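SIRV1 hypothetical protein ORF119 (Sulfolobus islandicus rudivirus 1 variant xx, PDB 2X3G) is of unknown function, a small viral protein with a four-stranded antiparallel sheet flanked by helices, possibly connected with the host membrane. Local coordinates at residues A[23-34]-A[60-68]. Residues are numbered along the deposited sequence; the frame is centred on the assembly and turned at random.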
loop_
_atom_site.group_PDB
_atom_site.type_symbol
_atom_site.label_atom_id
_atom_site.label_comp_id
_atom_site.label_asym_id
_atom_site.label_seq_id
_atom_site.Cartn_x
_atom_site.Cartn_y
_atom_site.Cartn_z
ATOM N N THR A 23 -15.837 7.859 -2.970
ATOM C CA THR A 23 -17.240 7.539 -2.759
ATOM C C THR A 23 -17.475 7.273 -1.294
ATOM O O THR A 23 -16.531 7.030 -0.547
ATOM C CB THR A 23 -17.676 6.300 -3.533
ATOM O OG1 THR A 23 -16.988 5.150 -3.028
ATOM C CG2 THR A 23 -17.372 6.461 -4.997
ATOM N N ASN A 24 -18.737 7.308 -0.889
ATOM C CA ASN A 24 -19.111 6.930 0.474
ATOM C C ASN A 24 -19.729 5.532 0.524
ATOM O O ASN A 24 -20.488 5.222 1.426
ATOM C CB ASN A 24 -20.042 7.980 1.117
ATOM C CG ASN A 24 -21.344 8.173 0.357
ATOM O OD1 ASN A 24 -21.556 7.587 -0.696
ATOM N ND2 ASN A 24 -22.219 9.014 0.893
ATOM N N TYR A 25 -19.387 4.691 -0.447
ATOM C CA TYR A 25 -19.793 3.286 -0.425
ATOM C C TYR A 25 -18.728 2.398 -1.051
ATOM O O TYR A 25 -17.970 2.848 -1.899
ATOM C CB TYR A 25 -21.129 3.095 -1.140
ATOM C CG TYR A 25 -21.123 3.555 -2.583
ATOM C CD1 TYR A 25 -21.567 4.827 -2.925
ATOM C CD2 TYR A 25 -20.681 2.720 -3.601
ATOM C CE1 TYR A 25 -21.570 5.255 -4.243
ATOM C CE2 TYR A 25 -20.677 3.140 -4.927
ATOM C CZ TYR A 25 -21.124 4.411 -5.241
ATOM O OH TYR A 25 -21.127 4.843 -6.546
ATOM N N LYS A 26 -18.692 1.135 -0.624
ATOM C CA LYS A 26 -17.651 0.190 -1.039
ATOM C C LYS A 26 -18.125 -0.854 -2.052
ATOM O O LYS A 26 -17.303 -1.560 -2.641
ATOM C CB LYS A 26 -17.069 -0.515 0.190
ATOM C CG LYS A 26 -16.007 0.297 0.902
ATOM C CD LYS A 26 -15.422 -0.436 2.102
ATOM C CE LYS A 26 -14.051 0.142 2.467
ATOM N NZ LYS A 26 -13.620 -0.264 3.839
ATOM N N TYR A 27 -19.439 -0.970 -2.241
ATOM C CA TYR A 27 -19.974 -1.871 -3.256
ATOM C C TYR A 27 -19.610 -1.357 -4.652
ATOM O O TYR A 27 -19.425 -0.149 -4.875
ATOM C CB TYR A 27 -21.493 -2.107 -3.085
ATOM C CG TYR A 27 -22.345 -0.865 -3.095
ATOM C CD1 TYR A 27 -22.805 -0.296 -1.906
ATOM C CD2 TYR A 27 -22.695 -0.254 -4.293
ATOM C CE1 TYR A 27 -23.591 0.856 -1.919
ATOM C CE2 TYR A 27 -23.474 0.883 -4.317
ATOM C CZ TYR A 27 -23.920 1.436 -3.130
ATOM O OH TYR A 27 -24.695 2.566 -3.174
ATOM N N GLY A 28 -19.471 -2.288 -5.584
ATOM C CA GLY A 28 -18.933 -1.965 -6.899
ATOM C C GLY A 28 -17.633 -2.689 -7.184
ATOM O O GLY A 28 -17.032 -3.309 -6.298
ATOM N N ASP A 29 -17.187 -2.569 -8.431
ATOM C CA ASP A 29 -16.147 -3.423 -8.965
ATOM C C ASP A 29 -15.010 -2.551 -9.476
ATOM O O ASP A 29 -15.046 -2.068 -10.604
ATOM C CB ASP A 29 -16.747 -4.287 -10.080
ATOM C CG ASP A 29 -15.792 -5.356 -10.583
ATOM O OD1 ASP A 29 -14.579 -5.288 -10.267
ATOM O OD2 ASP A 29 -16.269 -6.265 -11.300
ATOM N N THR A 30 -13.999 -2.355 -8.636
ATOM C CA THR A 30 -12.902 -1.450 -8.968
ATOM C C THR A 30 -12.107 -1.940 -10.187
ATOM O O THR A 30 -11.510 -1.128 -10.904
ATOM C CB THR A 30 -11.967 -1.205 -7.747
ATOM O OG1 THR A 30 -12.714 -0.594 -6.683
ATOM C CG2 THR A 30 -10.788 -0.286 -8.127
ATOM N N GLU A 31 -12.104 -3.250 -10.432
ATOM C CA GLU A 31 -11.462 -3.781 -11.627
ATOM C C GLU A 31 -12.197 -3.298 -12.870
ATOM O O GLU A 31 -11.587 -2.740 -13.779
ATOM C CB GLU A 31 -11.432 -5.310 -11.624
ATOM C CG GLU A 31 -10.517 -5.929 -10.586
ATOM C CD GLU A 31 -10.211 -7.393 -10.873
ATOM O OE1 GLU A 31 -9.156 -7.881 -10.402
ATOM O OE2 GLU A 31 -11.020 -8.062 -11.570
ATOM N N LYS A 32 -13.507 -3.521 -12.890
ATOM C CA LYS A 32 -14.347 -3.156 -14.032
ATOM C C LYS A 32 -14.334 -1.649 -14.269
ATOM O O LYS A 32 -14.260 -1.196 -15.414
ATOM C CB LYS A 32 -15.778 -3.636 -13.808
ATOM C CG LYS A 32 -16.611 -3.757 -15.081
ATOM C CD LYS A 32 -17.875 -4.578 -14.836
ATOM C CE LYS A 32 -18.303 -5.352 -16.083
ATOM N NZ LYS A 32 -19.324 -6.396 -15.779
ATOM N N ILE A 33 -14.399 -0.886 -13.175
ATOM C CA ILE A 33 -14.357 0.580 -13.221
ATOM C C ILE A 33 -13.081 1.064 -13.867
ATOM O O ILE A 33 -13.118 1.820 -14.829
ATOM C CB ILE A 33 -14.450 1.208 -11.794
ATOM C CG1 ILE A 33 -15.827 0.948 -11.175
ATOM C CG2 ILE A 33 -14.199 2.699 -11.837
ATOM C CD1 ILE A 33 -15.778 0.798 -9.669
ATOM N N PHE A 34 -11.947 0.648 -13.313
ATOM C CA PHE A 34 -10.647 1.072 -13.826
ATOM C C PHE A 34 -10.441 0.605 -15.271
ATOM O O PHE A 34 -9.953 1.364 -16.102
ATOM C CB PHE A 34 -9.508 0.536 -12.944
ATOM C CG PHE A 34 -9.266 1.316 -11.664
ATOM C CD1 PHE A 34 -10.089 2.370 -11.263
ATOM C CD2 PHE A 34 -8.221 0.953 -10.827
ATOM C CE1 PHE A 34 -9.838 3.058 -10.079
ATOM C CE2 PHE A 34 -7.974 1.646 -9.629
ATOM C CZ PHE A 34 -8.780 2.691 -9.261
ATOM N N SER A 60 -12.505 3.107 4.896
ATOM C CA SER A 60 -13.439 2.374 5.747
ATOM C C SER A 60 -14.865 2.428 5.189
ATOM O O SER A 60 -15.460 1.395 4.889
ATOM C CB SER A 60 -13.409 2.934 7.172
ATOM O OG SER A 60 -14.232 2.173 8.039
ATOM N N ASN A 61 -15.398 3.637 5.040
ATOM C CA ASN A 61 -16.774 3.834 4.558
ATOM C C ASN A 61 -16.915 3.780 3.023
ATOM O O ASN A 61 -17.958 3.368 2.507
ATOM C CB ASN A 61 -17.344 5.162 5.086
ATOM C CG ASN A 61 -16.652 6.384 4.493
ATOM O OD1 ASN A 61 -15.425 6.515 4.565
ATOM N ND2 ASN A 61 -17.435 7.283 3.898
ATOM N N GLY A 62 -15.881 4.190 2.295
ATOM C CA GLY A 62 -15.999 4.297 0.849
ATOM C C GLY A 62 -14.766 3.917 0.074
ATOM O O GLY A 62 -13.856 3.282 0.607
ATOM N N LEU A 63 -14.768 4.295 -1.202
ATOM C CA LEU A 63 -13.630 4.084 -2.096
ATOM C C LEU A 63 -12.824 5.369 -2.208
ATOM O O LEU A 63 -13.361 6.477 -2.080
ATOM C CB LEU A 63 -14.104 3.676 -3.496
ATOM C CG LEU A 63 -15.033 2.466 -3.591
ATOM C CD1 LEU A 63 -15.845 2.488 -4.901
ATOM C CD2 LEU A 63 -14.234 1.188 -3.439
ATOM N N HIS A 64 -11.531 5.202 -2.466
ATOM C CA HIS A 64 -10.640 6.313 -2.713
ATOM C C HIS A 64 -9.695 5.897 -3.838
ATOM O O HIS A 64 -8.916 4.947 -3.674
ATOM C CB HIS A 64 -9.873 6.638 -1.433
ATOM C CG HIS A 64 -9.443 8.062 -1.330
ATOM N ND1 HIS A 64 -10.253 9.042 -0.793
ATOM C CD2 HIS A 64 -8.284 8.675 -1.673
ATOM C CE1 HIS A 64 -9.617 10.201 -0.832
ATOM N NE2 HIS A 64 -8.419 10.006 -1.357
ATOM N N TYR A 65 -9.812 6.566 -4.986
ATOM C CA TYR A 65 -8.971 6.289 -6.153
ATOM C C TYR A 65 -8.153 7.522 -6.508
ATOM O O TYR A 65 -8.644 8.632 -6.413
ATOM C CB TYR A 65 -9.805 5.960 -7.396
ATOM C CG TYR A 65 -10.863 4.878 -7.295
ATOM C CD1 TYR A 65 -12.034 4.981 -8.044
ATOM C CD2 TYR A 65 -10.691 3.753 -6.500
ATOM C CE1 TYR A 65 -13.011 4.011 -8.002
ATOM C CE2 TYR A 65 -11.652 2.772 -6.449
ATOM C CZ TYR A 65 -12.819 2.907 -7.205
ATOM O OH TYR A 65 -13.789 1.949 -7.176
ATOM N N HIS A 66 -6.919 7.322 -6.938
ATOM C CA HIS A 66 -6.119 8.398 -7.530
ATOM C C HIS A 66 -5.670 7.914 -8.889
ATOM O O HIS A 66 -5.252 6.774 -9.028
ATOM C CB HIS A 66 -4.891 8.756 -6.686
ATOM C CG HIS A 66 -5.208 9.234 -5.311
ATOM N ND1 HIS A 66 -5.823 10.442 -5.060
ATOM C CD2 HIS A 66 -4.987 8.665 -4.105
ATOM C CE1 HIS A 66 -5.970 10.593 -3.757
ATOM N NE2 HIS A 66 -5.477 9.526 -3.156
ATOM N N ILE A 67 -5.753 8.789 -9.884
ATOM C CA ILE A 67 -5.454 8.428 -11.243
ATOM C C ILE A 67 -4.633 9.528 -11.897
ATOM O O ILE A 67 -5.005 10.690 -11.815
ATOM C CB ILE A 67 -6.756 8.206 -12.042
ATOM C CG1 ILE A 67 -7.625 7.124 -11.397
ATOM C CG2 ILE A 67 -6.466 7.786 -13.471
ATOM C CD1 ILE A 67 -8.836 6.753 -12.246
ATOM N N LEU A 68 -3.511 9.157 -12.524
ATOM C CA LEU A 68 -2.836 10.041 -13.479
ATOM C C LEU A 68 -3.128 9.597 -14.893
ATOM O O LEU A 68 -2.985 8.424 -15.237
ATOM C CB LEU A 68 -1.325 10.035 -13.308
ATOM C CG LEU A 68 -0.757 10.784 -12.141
ATOM C CD1 LEU A 68 0.757 10.551 -12.147
ATOM C CD2 LEU A 68 -1.087 12.258 -12.223
#
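Just past strand 15-22, Thr-23 pairs with Leu-63, just before the neighbouring strand 64-71, in the antiparallel sheet of this alpha+beta, ferredoxin-like fold. Thr-23 N donates to Leu-63 O (3.0 Å). In return Leu-63 N reaches Thr-23 OG1 at 3.0 Å, a straighter bond than its weak one to Thr-23 O. Threonine suits the place because its hydroxyl, turned between N and the carbonyl carbon (chi1 65°), also donates to Tyr-25 O on a lone pair and so ties the departing loop back. Gly-62 lets the chains close up: its CA comes 3.1 Å from Thr-23 O in a CA-H...O contact, and a side chain here would point straight into that oxygen. Outward, Lys-26 has the length to span to Ser-60, its extended chain carrying NZ to Ser-60 O at 2.7 Å, from above the carbonyl plane.

Tyr-65 leaves the strand toward helix 30-44, whose N-cap is Asp-29. Tyrosine serves twice here: its hydroxyl shares a hydrogen bond with Thr-30 OG1 (2.8 Å) at the ring edge, and its face receives Phe-34. Leu-63 packs against the loop, its CG 3.4 Å from Tyr-25 O. In the T-shaped pair, planes at 70°, the edge of Phe-34 meets the face of Tyr-65, with Phe-34 CE1 lying 3.5 Å from Tyr-65 CG.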